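Local coordinates for VgrG protein (Vibrio cholerae, PDB 4DTH), which probably cross-links G-actin of the host cell, as a toxin whose actin cross-linking domain binds ATP and magnesium ions, at residues 35-40 and 84-89; 120-125 and 149-154; 226-231 and 300-305; 233-238 and 304-309. All blocks are in the same frame, centred on the assembly; numbering follows the deposited sequence. Where two conformers were deposited one is given.

How the contacts relate
From the N terminus, contact 1 closes the first loop, pairing strand 34-38 with strand 85-97 after an excursion through two further strands. The chain then runs into helix 101-124, whose last turn meets strand 150-153 in contact 2, closing a short loop that includes strand 140-144. These two contacts follow in series, yet their strands 34-38 and 150-153 are neighbours in the sheet, joined through Val-35 N to Ala-152 O (2.8 Å). Contacts 3 and 4 lie across the chain's centre, about 44 Å from contact 1 to contact 3 between centres. Both join helix 221-245 to helix 292-307; their loops overlap and cross, the second segments sharing Pro-304 and Gln-305.

Contact 1. Residues 35-40 and 84-89; sequences VVAMPA and WQTHTV
Val-36 and Met-38 face His-87 and Gln-85 in an antiparallel beta ladder, in which strand 34-38 of the actin cross-linking domain lies against the start of strand 85-97. Both couples are hydrogen-bonded pairs. Val-36 N donates a hydrogen bond to His-87 O at 2.9 Å, and His-87 N donates one to Val-36 O at 2.8 Å; Met-38 and Gln-85 repeat the exchange. Between them Ala-37 and Thr-86 form the non-hydrogen-bonded pair, where the CA of Ala-37 makes a CA-H...O contact with Gln-85 O. The other edge of strand 34-38 is taken by strand 150-153.

On the sheet face that carries Val-36 and His-87, Val-36 CB packs against CG2 of Val-89 at 3.6 Å, the two side chains crossing at about a right angle. Val-36 CG1, lodged between its own backbone N and carbonyl carbon (chi1 61°), touches the same methyl.

Where the ladder ends, the Trp-84 indole lies flat against the Met-38 to Pro-39 link. Pro-39 CD stands over the six-membered ring, 3.9 Å from its centroid, a CH-pi contact, while Pro-39 CG reaches NE1 at 3.5 Å. That NE1 is buried with no polar partner in the model. A water bridges the two segments, giving a hydrogen bond to Pro-39 O at 2.8 Å and also pairing with NE2 of His-87 at 3.2 Å.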
loop_
_atom_site.group_PDB
_atom_site.type_symbol
_atom_site.label_atom_id
_atom_site.label_comp_id
_atom_site.label_asym_id
_atom_site.label_seq_id
_atom_site.Cartn_x
_atom_site.Cartn_y
_atom_site.Cartn_z
ATOM N N VAL A 35 3.369 2.734 -21.499
ATOM C CA VAL A 35 2.155 3.215 -20.859
ATOM C C VAL A 35 0.981 2.313 -21.257
ATOM O O VAL A 35 1.060 1.583 -22.245
ATOM C CB VAL A 35 1.853 4.692 -21.234
ATOM C CG1 VAL A 35 2.861 5.661 -20.591
ATOM C CG2 VAL A 35 1.762 4.882 -22.758
ATOM N N VAL A 36 -0.111 2.397 -20.495
ATOM C CA VAL A 36 -1.392 1.782 -20.817
ATOM C C VAL A 36 -2.349 2.954 -21.070
ATOM O O VAL A 36 -2.304 3.955 -20.346
ATOM C CB VAL A 36 -1.947 0.790 -19.749
ATOM C CG1 VAL A 36 -2.196 1.469 -18.397
ATOM C CG2 VAL A 36 -3.223 0.093 -20.246
ATOM N N ALA A 37 -3.176 2.851 -22.102
ATOM C CA ALA A 37 -4.197 3.867 -22.346
ATOM C C ALA A 37 -5.536 3.165 -22.220
ATOM O O ALA A 37 -5.684 2.014 -22.648
ATOM C CB ALA A 37 -4.031 4.500 -23.704
ATOM N N MET A 38 -6.473 3.806 -21.524
ATOM C CA MET A 38 -7.787 3.235 -21.248
ATOM C C MET A 38 -8.854 4.329 -21.258
ATOM O O MET A 38 -8.487 5.493 -21.066
ATOM C CB MET A 38 -7.773 2.583 -19.856
ATOM C CG MET A 38 -7.350 1.150 -19.878
ATOM S SD MET A 38 -7.653 0.329 -18.301
ATOM C CE MET A 38 -6.276 0.809 -17.453
ATOM N N PRO A 39 -10.171 3.997 -21.390
ATOM C CA PRO A 39 -11.203 5.047 -21.274
ATOM C C PRO A 39 -11.102 5.784 -19.938
ATOM O O PRO A 39 -10.630 5.215 -18.955
ATOM C CB PRO A 39 -12.520 4.262 -21.325
ATOM C CG PRO A 39 -12.192 2.999 -22.041
ATOM C CD PRO A 39 -10.786 2.669 -21.617
ATOM N N ALA A 40 -11.543 7.042 -19.896
ATOM C CA ALA A 40 -11.550 7.827 -18.658
ATOM C C ALA A 40 -12.456 7.143 -17.629
ATOM O O ALA A 40 -13.432 6.487 -18.009
ATOM C CB ALA A 40 -12.051 9.232 -18.943
ATOM N N TRP A 84 -9.996 8.862 -23.723
ATOM C CA TRP A 84 -9.050 7.904 -23.146
ATOM C C TRP A 84 -7.871 8.612 -22.504
ATOM O O TRP A 84 -7.421 9.652 -22.997
ATOM C CB TRP A 84 -8.551 6.910 -24.208
ATOM C CG TRP A 84 -9.498 5.788 -24.518
ATOM C CD1 TRP A 84 -10.852 5.871 -24.694
ATOM C CD2 TRP A 84 -9.138 4.430 -24.811
ATOM N NE1 TRP A 84 -11.362 4.638 -25.032
ATOM C CE2 TRP A 84 -10.331 3.737 -25.121
ATOM C CE3 TRP A 84 -7.918 3.732 -24.843
ATOM C CZ2 TRP A 84 -10.341 2.375 -25.443
ATOM C CZ3 TRP A 84 -7.930 2.378 -25.152
ATOM C CH2 TRP A 84 -9.130 1.710 -25.438
ATOM N N GLN A 85 -7.387 8.042 -21.393
ATOM C CA GLN A 85 -6.269 8.574 -20.613
ATOM C C GLN A 85 -5.097 7.615 -20.619
ATOM O O GLN A 85 -5.308 6.399 -20.647
ATOM C CB GLN A 85 -6.706 8.794 -19.152
ATOM C CG GLN A 85 -7.871 9.789 -18.980
ATOM C CD GLN A 85 -7.457 11.193 -19.314
ATOM O OE1 GLN A 85 -6.540 11.741 -18.707
ATOM N NE2 GLN A 85 -8.123 11.804 -20.284
ATOM N N THR A 86 -3.875 8.150 -20.573
ATOM C CA THR A 86 -2.650 7.355 -20.518
ATOM C C THR A 86 -2.178 7.266 -19.063
ATOM O O THR A 86 -2.287 8.247 -18.319
ATOM C CB THR A 86 -1.600 7.974 -21.446
ATOM O OG1 THR A 86 -2.045 7.901 -22.800
ATOM C CG2 THR A 86 -0.268 7.326 -21.335
ATOM N N HIS A 87 -1.668 6.094 -18.656
ATOM C CA HIS A 87 -1.148 5.875 -17.310
ATOM C C HIS A 87 0.089 5.028 -17.373
ATOM O O HIS A 87 0.237 4.227 -18.296
ATOM C CB HIS A 87 -2.189 5.162 -16.423
ATOM C CG HIS A 87 -3.495 5.885 -16.261
ATOM N ND1 HIS A 87 -3.779 6.610 -15.121
ATOM C CD2 HIS A 87 -4.577 5.916 -17.072
ATOM C CE1 HIS A 87 -5.001 7.087 -15.292
ATOM N NE2 HIS A 87 -5.516 6.702 -16.450
ATOM N N THR A 88 0.931 5.116 -16.348
ATOM C CA THR A 88 2.045 4.183 -16.216
ATOM C C THR A 88 1.399 2.840 -15.788
ATOM O O THR A 88 0.247 2.819 -15.333
ATOM C CB THR A 88 3.072 4.669 -15.182
ATOM O OG1 THR A 88 2.429 4.827 -13.915
ATOM C CG2 THR A 88 3.752 5.972 -15.600
ATOM N N VAL A 89 2.121 1.743 -15.964
ATOM C CA VAL A 89 1.657 0.413 -15.593
ATOM C C VAL A 89 2.352 0.006 -14.305
ATOM O O VAL A 89 3.578 0.098 -14.191
ATOM C CB VAL A 89 1.877 -0.634 -16.713
ATOM C CG1 VAL A 89 1.648 -2.057 -16.204
ATOM C CG2 VAL A 89 0.989 -0.349 -17.919
HETATM O O HOH W 1 -8.282 5.605 -17.514
#

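Contact 2. Residues 120-125 and 149-154; sequences THIDQS and HVIAAG
Ile-122 and Ala-153 form the close half of this contact. The CB methyl of Ala-153 sits 3.7 Å from CD1 of Ile-122, and CB of Ile-122 is almost as near, so the small side chain touches both the CB and the CD1 end of the branched one. Ile-122 CG1 stands between the backbone N and the carbonyl carbon (chi1 62°), while the other branch, CG2, meets the strand backbone, 3.6 Å from Ala-153 N. The same methyl touches CG2 of Ile-151 at 4.0 Å, a lighter meeting. No hydrogen bond spans the two segments; Ala-153 N is taken by OD1 of Asn-126, in the loop that follows the helix.

This is the last turn of helix 101-124 laid across strand 150-153, a helix-on-sheet packing in which the axes of the short segments run nearly perpendicular, at 84°, and approach to 7.7 Å. One residue back, His-121 supplies the second point of touch: its CD2 comes to 3.7 Å from CB of Ile-151, the two side chains crossing at about a right angle. Its ring is held by two other neighbours, since NE2 bonds to Gln-128 O and the CB of Ser-125 lies 3.7 Å above the ring plane, toward the rim.

The far side of the helical turn is quite different. Thr-120, Asp-123 and Gln-124 are solvent-exposed and meet nothing of the strand; the CB of Asp-123 points away from segment 149-154.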
loop_
_atom_site.group_PDB
_atom_site.type_symbol
_atom_site.label_atom_id
_atom_site.label_comp_id
_atom_site.label_asym_id
_atom_site.label_seq_id
_atom_site.Cartn_x
_atom_site.Cartn_y
_atom_site.Cartn_z
ATOM N N THR A 120 8.573 -7.270 -26.305
ATOM C CA THR A 120 8.208 -7.781 -27.630
ATOM C C THR A 120 6.912 -7.111 -28.094
ATOM O O THR A 120 6.821 -6.722 -29.252
ATOM C CB THR A 120 8.102 -9.323 -27.589
ATOM O OG1 THR A 120 9.382 -9.838 -27.236
ATOM C CG2 THR A 120 7.666 -9.930 -28.920
ATOM N N HIS A 121 5.930 -6.947 -27.175
ATOM C CA HIS A 121 4.628 -6.352 -27.494
ATOM C C HIS A 121 4.729 -4.949 -28.081
ATOM O O HIS A 121 4.098 -4.677 -29.086
ATOM C CB HIS A 121 3.697 -6.362 -26.266
ATOM C CG HIS A 121 2.296 -5.928 -26.583
ATOM N ND1 HIS A 121 1.356 -6.823 -27.060
ATOM C CD2 HIS A 121 1.723 -4.700 -26.490
ATOM C CE1 HIS A 121 0.240 -6.129 -27.216
ATOM N NE2 HIS A 121 0.411 -4.847 -26.894
ATOM N N ILE A 122 5.538 -4.073 -27.497
ATOM C CA ILE A 122 5.696 -2.706 -28.029
ATOM C C ILE A 122 6.512 -2.666 -29.341
ATOM O O ILE A 122 6.483 -1.668 -30.071
ATOM C CB ILE A 122 6.246 -1.727 -26.971
ATOM C CG1 ILE A 122 7.659 -2.160 -26.484
ATOM C CG2 ILE A 122 5.239 -1.530 -25.823
ATOM C CD1 ILE A 122 8.510 -1.041 -25.771
ATOM N N ASP A 123 7.234 -3.754 -29.631
ATOM C CA ASP A 123 8.016 -3.838 -30.856
ATOM C C ASP A 123 7.149 -4.251 -32.029
ATOM O O ASP A 123 7.313 -3.715 -33.115
ATOM C CB ASP A 123 9.195 -4.804 -30.686
ATOM C CG ASP A 123 10.203 -4.712 -31.811
ATOM O OD1 ASP A 123 10.718 -3.592 -32.065
ATOM O OD2 ASP A 123 10.467 -5.743 -32.445
ATOM N N GLN A 124 6.219 -5.192 -31.819
ATOM C CA GLN A 124 5.418 -5.681 -32.936
ATOM C C GLN A 124 3.923 -5.443 -32.878
ATOM O O GLN A 124 3.230 -5.675 -33.872
ATOM C CB GLN A 124 5.704 -7.154 -33.145
ATOM C CG GLN A 124 5.291 -8.023 -31.989
ATOM C CD GLN A 124 5.914 -9.377 -32.101
ATOM O OE1 GLN A 124 7.089 -9.525 -32.470
ATOM N NE2 GLN A 124 5.141 -10.393 -31.751
ATOM N N SER A 125 3.427 -5.033 -31.713
ATOM C CA SER A 125 2.014 -4.784 -31.513
ATOM C C SER A 125 1.817 -3.460 -30.785
ATOM O O SER A 125 0.951 -3.359 -29.929
ATOM C CB SER A 125 1.381 -5.944 -30.747
ATOM O OG SER A 125 1.453 -7.125 -31.531
ATOM N N HIS A 149 -8.312 -1.439 -23.588
ATOM C CA HIS A 149 -7.014 -0.841 -23.283
ATOM C C HIS A 149 -6.072 -1.020 -24.458
ATOM O O HIS A 149 -6.325 -1.847 -25.337
ATOM C CB HIS A 149 -6.382 -1.465 -22.002
ATOM C CG HIS A 149 -5.713 -2.793 -22.230
ATOM N ND1 HIS A 149 -6.413 -3.982 -22.122
ATOM C CD2 HIS A 149 -4.432 -3.071 -22.583
ATOM C CE1 HIS A 149 -5.544 -4.940 -22.405
ATOM N NE2 HIS A 149 -4.338 -4.440 -22.687
ATOM N N VAL A 150 -4.976 -0.257 -24.464
ATOM C CA VAL A 150 -3.874 -0.418 -25.413
ATOM C C VAL A 150 -2.571 -0.253 -24.642
ATOM O O VAL A 150 -2.526 0.479 -23.647
ATOM C CB VAL A 150 -3.914 0.486 -26.686
ATOM C CG1 VAL A 150 -5.110 0.167 -27.573
ATOM C CG2 VAL A 150 -3.856 1.978 -26.350
ATOM N N ILE A 151 -1.519 -0.924 -25.107
ATOM C CA ILE A 151 -0.179 -0.802 -24.528
ATOM C C ILE A 151 0.657 -0.084 -25.578
ATOM O O ILE A 151 0.667 -0.503 -26.741
ATOM C CB ILE A 151 0.423 -2.198 -24.168
ATOM C CG1 ILE A 151 -0.435 -2.951 -23.118
ATOM C CG2 ILE A 151 1.911 -2.074 -23.732
ATOM C CD1 ILE A 151 -0.520 -2.275 -21.693
ATOM N N ALA A 152 1.382 0.964 -25.171
ATOM C CA ALA A 152 2.220 1.726 -26.090
ATOM C C ALA A 152 3.569 2.062 -25.488
ATOM O O ALA A 152 3.663 2.361 -24.299
ATOM C CB ALA A 152 1.514 2.992 -26.539
ATOM N N ALA A 153 4.614 2.027 -26.321
ATOM C CA ALA A 153 5.991 2.324 -25.927
ATOM C C ALA A 153 6.161 3.758 -25.469
ATOM O O ALA A 153 5.456 4.654 -25.946
ATOM C CB ALA A 153 6.910 2.075 -27.102
ATOM N N GLY A 154 7.109 3.958 -24.558
ATOM C CA GLY A 154 7.450 5.274 -24.037
ATOM C C GLY A 154 6.266 5.953 -23.388
ATOM O O GLY A 154 5.607 5.362 -22.529
#

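Contact 3. Residues 226-231 and 300-305; sequences NVFAYL and KHIKPQ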
loop_
_atom_site.group_PDB
_atom_site.type_symbol
_atom_site.label_atom_id
_atom_site.label_comp_id
_atom_site.label_asym_id
_atom_site.label_seq_id
_atom_site.Cartn_x
_atom_site.Cartn_y
_atom_site.Cartn_z
ATOM N N ASN A 226 0.744 -2.275 24.445
ATOM C CA ASN A 226 1.150 -2.361 23.042
ATOM C C ASN A 226 0.208 -1.556 22.153
ATOM O O ASN A 226 0.683 -0.788 21.310
ATOM C CB ASN A 226 1.206 -3.827 22.580
ATOM C CG ASN A 226 2.416 -4.579 23.084
ATOM O OD1 ASN A 226 3.521 -4.061 23.149
ATOM N ND2 ASN A 226 2.256 -5.839 23.409
ATOM N N VAL A 227 -1.119 -1.712 22.353
ATOM C CA VAL A 227 -2.126 -0.976 21.578
ATOM C C VAL A 227 -1.964 0.524 21.837
ATOM O O VAL A 227 -1.978 1.312 20.886
ATOM C CB VAL A 227 -3.581 -1.461 21.820
ATOM C CG1 VAL A 227 -4.592 -0.554 21.111
ATOM C CG2 VAL A 227 -3.757 -2.907 21.352
ATOM N N PHE A 228 -1.772 0.908 23.109
ATOM C CA PHE A 228 -1.581 2.313 23.467
ATOM C C PHE A 228 -0.367 2.897 22.756
ATOM O O PHE A 228 -0.485 3.970 22.182
ATOM C CB PHE A 228 -1.434 2.478 24.988
ATOM C CG PHE A 228 -1.079 3.883 25.420
ATOM C CD1 PHE A 228 -2.070 4.839 25.616
ATOM C CD2 PHE A 228 0.241 4.238 25.670
ATOM C CE1 PHE A 228 -1.745 6.126 26.058
ATOM C CE2 PHE A 228 0.562 5.525 26.127
ATOM C CZ PHE A 228 -0.434 6.458 26.299
ATOM N N ALA A 229 0.793 2.207 22.795
ATOM C CA ALA A 229 1.998 2.719 22.134
ATOM C C ALA A 229 1.812 2.865 20.622
ATOM O O ALA A 229 2.244 3.869 20.053
ATOM C CB ALA A 229 3.185 1.832 22.428
ATOM N N TYR A 230 1.150 1.887 19.987
ATOM C CA TYR A 230 0.895 1.890 18.549
ATOM C C TYR A 230 -0.004 3.072 18.165
ATOM O O TYR A 230 0.384 3.886 17.317
ATOM C CB TYR A 230 0.268 0.546 18.121
ATOM C CG TYR A 230 -0.084 0.483 16.649
ATOM C CD1 TYR A 230 0.909 0.349 15.679
ATOM C CD2 TYR A 230 -1.400 0.607 16.221
ATOM C CE1 TYR A 230 0.594 0.313 14.323
ATOM C CE2 TYR A 230 -1.730 0.555 14.867
ATOM C CZ TYR A 230 -0.727 0.412 13.922
ATOM O OH TYR A 230 -1.049 0.389 12.592
ATOM N N LEU A 231 -1.197 3.169 18.791
ATOM C CA LEU A 231 -2.154 4.242 18.499
ATOM C C LEU A 231 -1.601 5.611 18.851
ATOM O O LEU A 231 -1.692 6.518 18.026
ATOM C CB LEU A 231 -3.493 4.009 19.214
ATOM C CG LEU A 231 -4.379 2.908 18.642
ATOM C CD1 LEU A 231 -5.652 2.767 19.464
ATOM C CD2 LEU A 231 -4.730 3.180 17.154
ATOM N N LYS A 300 -8.836 6.601 26.682
ATOM C CA LYS A 300 -8.879 7.679 27.670
ATOM C C LYS A 300 -7.483 8.269 27.913
ATOM O O LYS A 300 -7.365 9.485 28.060
ATOM C CB LYS A 300 -9.513 7.186 28.991
ATOM C CG LYS A 300 -10.894 7.785 29.283
ATOM C CD LYS A 300 -11.979 6.715 29.413
ATOM C CE LYS A 300 -13.370 7.273 29.606
ATOM N NZ LYS A 300 -14.088 6.550 30.691
ATOM N N HIS A 301 -6.429 7.430 27.885
ATOM C CA HIS A 301 -5.043 7.859 28.113
ATOM C C HIS A 301 -4.331 8.507 26.923
ATOM O O HIS A 301 -3.289 9.141 27.114
ATOM C CB HIS A 301 -4.211 6.724 28.717
ATOM C CG HIS A 301 -4.524 6.482 30.157
ATOM N ND1 HIS A 301 -5.497 5.578 30.542
ATOM C CD2 HIS A 301 -3.993 7.049 31.266
ATOM C CE1 HIS A 301 -5.520 5.616 31.868
ATOM N NE2 HIS A 301 -4.621 6.475 32.346
ATOM N N ILE A 302 -4.884 8.384 25.708
ATOM C CA ILE A 302 -4.261 8.990 24.523
ATOM C C ILE A 302 -4.394 10.519 24.507
ATOM O O ILE A 302 -3.421 11.190 24.178
ATOM C CB ILE A 302 -4.740 8.346 23.196
ATOM C CG1 ILE A 302 -4.433 6.832 23.179
ATOM C CG2 ILE A 302 -4.090 9.047 21.975
ATOM C CD1 ILE A 302 -5.004 6.057 21.965
ATOM N N LYS A 303 -5.600 11.054 24.805
ATOM C CA LYS A 303 -5.911 12.501 24.802
ATOM C C LYS A 303 -4.800 13.361 25.475
ATOM O O LYS A 303 -4.298 14.276 24.813
ATOM C CB LYS A 303 -7.297 12.800 25.442
ATOM C CG LYS A 303 -8.514 12.177 24.739
ATOM C CD LYS A 303 -9.842 12.572 25.436
ATOM C CE LYS A 303 -11.043 11.898 24.804
ATOM N NZ LYS A 303 -12.324 12.607 25.067
ATOM N N PRO A 304 -4.341 13.065 26.723
ATOM C CA PRO A 304 -3.289 13.914 27.322
ATOM C C PRO A 304 -1.938 13.839 26.628
ATOM O O PRO A 304 -1.183 14.802 26.716
ATOM C CB PRO A 304 -3.192 13.436 28.781
ATOM C CG PRO A 304 -4.282 12.467 28.980
ATOM C CD PRO A 304 -4.808 12.029 27.670
ATOM N N GLN A 305 -1.628 12.721 25.957
ATOM C CA GLN A 305 -0.374 12.582 25.205
ATOM C C GLN A 305 -0.353 13.601 24.052
ATOM O O GLN A 305 0.669 14.247 23.825
ATOM C CB GLN A 305 -0.189 11.152 24.685
ATOM C CG GLN A 305 -0.107 10.104 25.802
ATOM C CD GLN A 305 1.153 10.181 26.631
ATOM O OE1 GLN A 305 2.198 10.702 26.204
ATOM N NE2 GLN A 305 1.078 9.665 27.851
#
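Phe-228 carries most of this contact, standing on helix 221-245 with its ring tip reaching the backbone of helix 292-307. From CB the side chain leaves with CG anti to the backbone N (chi1 174°). Along one rim of the ring, CD1 is the first atom to touch, meeting CG1 of Ile-302 at 3.9 Å as the two side chains slide past each other in opposite directions. CE1 goes further and reaches the backbone: His-301 O lies 3.5 Å away, near the ring plane, so the carbonyl oxygen faces the weakly positive aromatic edge rather than the pi cloud. The CB of His-301 sits beside the same atom, at 3.7 Å. At the tip, CZ meets CG of Gln-305 at 3.7 Å, while NE2 of that residue lies in plane at the ring edge. The Gln-305 amide plane is turned 84° to the ring.

One turn further along, Leu-231 extends the apolar patch, its CB lying 3.7 Å from CD1 of Ile-302. Ile-302 thus bridges two residues spaced three apart on the facing helix. Phe-209, of helix 204-212, also meets the Phe-228 ring, and Phe-319, of helix 312-323, touches Ile-302. With the axes of the short segments 10.4 Å apart and inclined at 36°, the arrangement is helix-helix packing within a largely helical part of the actin cross-linking domain.

Contact 4. Residues 233-238 and 304-309; sequences SIYLKT and PQLQSR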
loop_
_atom_site.group_PDB
_atom_site.type_symbol
_atom_site.label_atom_id
_atom_site.label_comp_id
_atom_site.label_asym_id
_atom_site.label_seq_id
_atom_site.Cartn_x
_atom_site.Cartn_y
_atom_site.Cartn_z
ATOM N N SER A 233 1.527 6.567 19.007
ATOM C CA SER A 233 2.575 6.892 18.030
ATOM C C SER A 233 1.963 7.414 16.724
ATOM O O SER A 233 2.430 8.419 16.196
ATOM C CB SER A 233 3.473 5.687 17.768
ATOM O OG SER A 233 4.197 5.361 18.949
ATOM N N ILE A 234 0.892 6.764 16.236
ATOM C CA ILE A 234 0.201 7.181 15.010
ATOM C C ILE A 234 -0.469 8.547 15.196
ATOM O O ILE A 234 -0.336 9.407 14.326
ATOM C CB ILE A 234 -0.792 6.099 14.517
ATOM C CG1 ILE A 234 -0.012 4.888 13.955
ATOM C CG2 ILE A 234 -1.778 6.680 13.452
ATOM C CD1 ILE A 234 -0.864 3.735 13.501
ATOM N N TYR A 235 -1.194 8.734 16.320
ATOM C CA TYR A 235 -1.895 9.997 16.589
ATOM C C TYR A 235 -0.912 11.165 16.677
ATOM O O TYR A 235 -1.162 12.212 16.079
ATOM C CB TYR A 235 -2.726 9.916 17.885
ATOM C CG TYR A 235 -4.027 9.136 17.819
ATOM C CD1 TYR A 235 -4.135 7.975 17.052
ATOM C CD2 TYR A 235 -5.107 9.485 18.622
ATOM C CE1 TYR A 235 -5.298 7.202 17.068
ATOM C CE2 TYR A 235 -6.279 8.731 18.632
ATOM C CZ TYR A 235 -6.359 7.575 17.878
ATOM O OH TYR A 235 -7.531 6.864 17.882
ATOM N N LEU A 236 0.217 10.973 17.401
ATOM C CA LEU A 236 1.249 11.999 17.562
ATOM C C LEU A 236 1.928 12.323 16.236
ATOM O O LEU A 236 2.133 13.498 15.939
ATOM C CB LEU A 236 2.291 11.605 18.628
ATOM C CG LEU A 236 1.801 11.530 20.077
ATOM C CD1 LEU A 236 2.949 11.122 21.005
ATOM C CD2 LEU A 236 1.179 12.852 20.541
ATOM N N LYS A 237 2.249 11.293 15.427
ATOM C CA LYS A 237 2.851 11.495 14.107
ATOM C C LYS A 237 1.896 12.256 13.172
ATOM O O LYS A 237 2.343 13.138 12.431
ATOM C CB LYS A 237 3.308 10.164 13.477
ATOM C CG LYS A 237 4.026 10.321 12.129
ATOM C CD LYS A 237 5.374 11.035 12.248
ATOM C CE LYS A 237 6.117 10.998 10.938
ATOM N NZ LYS A 237 7.453 11.624 11.092
ATOM N N THR A 238 0.582 11.923 13.223
ATOM C CA THR A 238 -0.423 12.604 12.396
ATOM C C THR A 238 -0.453 14.098 12.756
ATOM O O THR A 238 -0.453 14.943 11.858
ATOM C CB THR A 238 -1.786 11.914 12.492
ATOM O OG1 THR A 238 -1.634 10.560 12.059
ATOM C CG2 THR A 238 -2.841 12.591 11.606
ATOM N N PRO A 304 -4.341 13.065 26.723
ATOM C CA PRO A 304 -3.289 13.914 27.322
ATOM C C PRO A 304 -1.938 13.839 26.628
ATOM O O PRO A 304 -1.183 14.802 26.716
ATOM C CB PRO A 304 -3.192 13.436 28.781
ATOM C CG PRO A 304 -4.282 12.467 28.980
ATOM C CD PRO A 304 -4.808 12.029 27.670
ATOM N N GLN A 305 -1.628 12.721 25.957
ATOM C CA GLN A 305 -0.374 12.582 25.205
ATOM C C GLN A 305 -0.353 13.601 24.052
ATOM O O GLN A 305 0.669 14.247 23.825
ATOM C CB GLN A 305 -0.189 11.152 24.685
ATOM C CG GLN A 305 -0.107 10.104 25.802
ATOM C CD GLN A 305 1.153 10.181 26.631
ATOM O OE1 GLN A 305 2.198 10.702 26.204
ATOM N NE2 GLN A 305 1.078 9.665 27.851
ATOM N N LEU A 306 -1.496 13.780 23.367
ATOM C CA LEU A 306 -1.600 14.797 22.317
ATOM C C LEU A 306 -1.573 16.198 22.946
ATOM O O LEU A 306 -0.818 17.062 22.499
ATOM C CB LEU A 306 -2.908 14.623 21.534
ATOM C CG LEU A 306 -2.941 13.533 20.452
ATOM C CD1 LEU A 306 -4.371 13.131 20.139
ATOM C CD2 LEU A 306 -2.249 14.005 19.159
ATOM N N GLN A 307 -2.396 16.409 23.982
ATOM C CA GLN A 307 -2.547 17.698 24.656
ATOM C C GLN A 307 -1.332 18.255 25.394
ATOM O O GLN A 307 -1.287 19.450 25.678
ATOM C CB GLN A 307 -3.830 17.727 25.494
ATOM C CG GLN A 307 -5.063 17.703 24.595
ATOM C CD GLN A 307 -6.349 17.326 25.287
ATOM O OE1 GLN A 307 -6.655 17.778 26.388
ATOM N NE2 GLN A 307 -7.201 16.594 24.574
ATOM N N SER A 308 -0.329 17.401 25.672
ATOM C CA SER A 308 0.888 17.870 26.328
ATOM C C SER A 308 1.896 18.313 25.247
ATOM O O SER A 308 2.898 18.951 25.558
ATOM C CB SER A 308 1.477 16.777 27.225
ATOM O OG SER A 308 1.845 15.654 26.444
ATOM N N ARG A 309 1.589 18.020 23.972
ATOM C CA ARG A 309 2.475 18.312 22.837
ATOM C C ARG A 309 1.887 19.224 21.771
ATOM O O ARG A 309 2.645 19.884 21.047
ATOM C CB ARG A 309 2.851 17.000 22.148
ATOM C CG ARG A 309 3.713 16.084 23.000
ATOM C CD ARG A 309 3.845 14.731 22.337
ATOM N NE ARG A 309 4.750 13.826 23.053
ATOM C CZ ARG A 309 4.376 13.011 24.031
ATOM N NH1 ARG A 309 3.120 13.012 24.461
ATOM N NH2 ARG A 309 5.251 12.187 24.586
#
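Gln-305 O is the first atom of segment 304-309 to meet the other helix: CD2 of Leu-236 comes to it at 3.6 Å. At the next residue, Leu-306, the two branches separate. Its CD1 lies at the edge of the Tyr-235 ring, 4.0 Å from that residue's CD2, while its own CD2 packs on the backbone, 3.7 Å from Tyr-235 O, and also against Leu-236 CD2. Phe-322, of helix 312-323, stacks on the Tyr-235 ring.

After Leu-306 the contact resumes at Arg-309, whose backbone N bonds to Leu-306 O. The arginine chain is extended from CG to NE (chi3 176°) and crosses the Leu-236 side chain at about a right angle. Its CD sits 3.7 Å from CD2 of Leu-236. Beyond it the guanidinium presents a face to the other methyl, Leu-236 CD1, which lies 3.7 Å above the plane, offset toward the rim.

NH1 turns back to its own segment, donating to Gln-305 O at 2.8 Å and to Gln-305 OE1 at 3.0 Å. Both oxygens lie close to the guanidinium plane, Gln-305 O only 3° out of it, which limits the rotation of the group while its flat face lies against a methyl. The backbone and side-chain carbonyl oxygens of Gln-305 would probably temper the positive charge at NH1, and an arginine can border an apolar contact without an acidic partner across it.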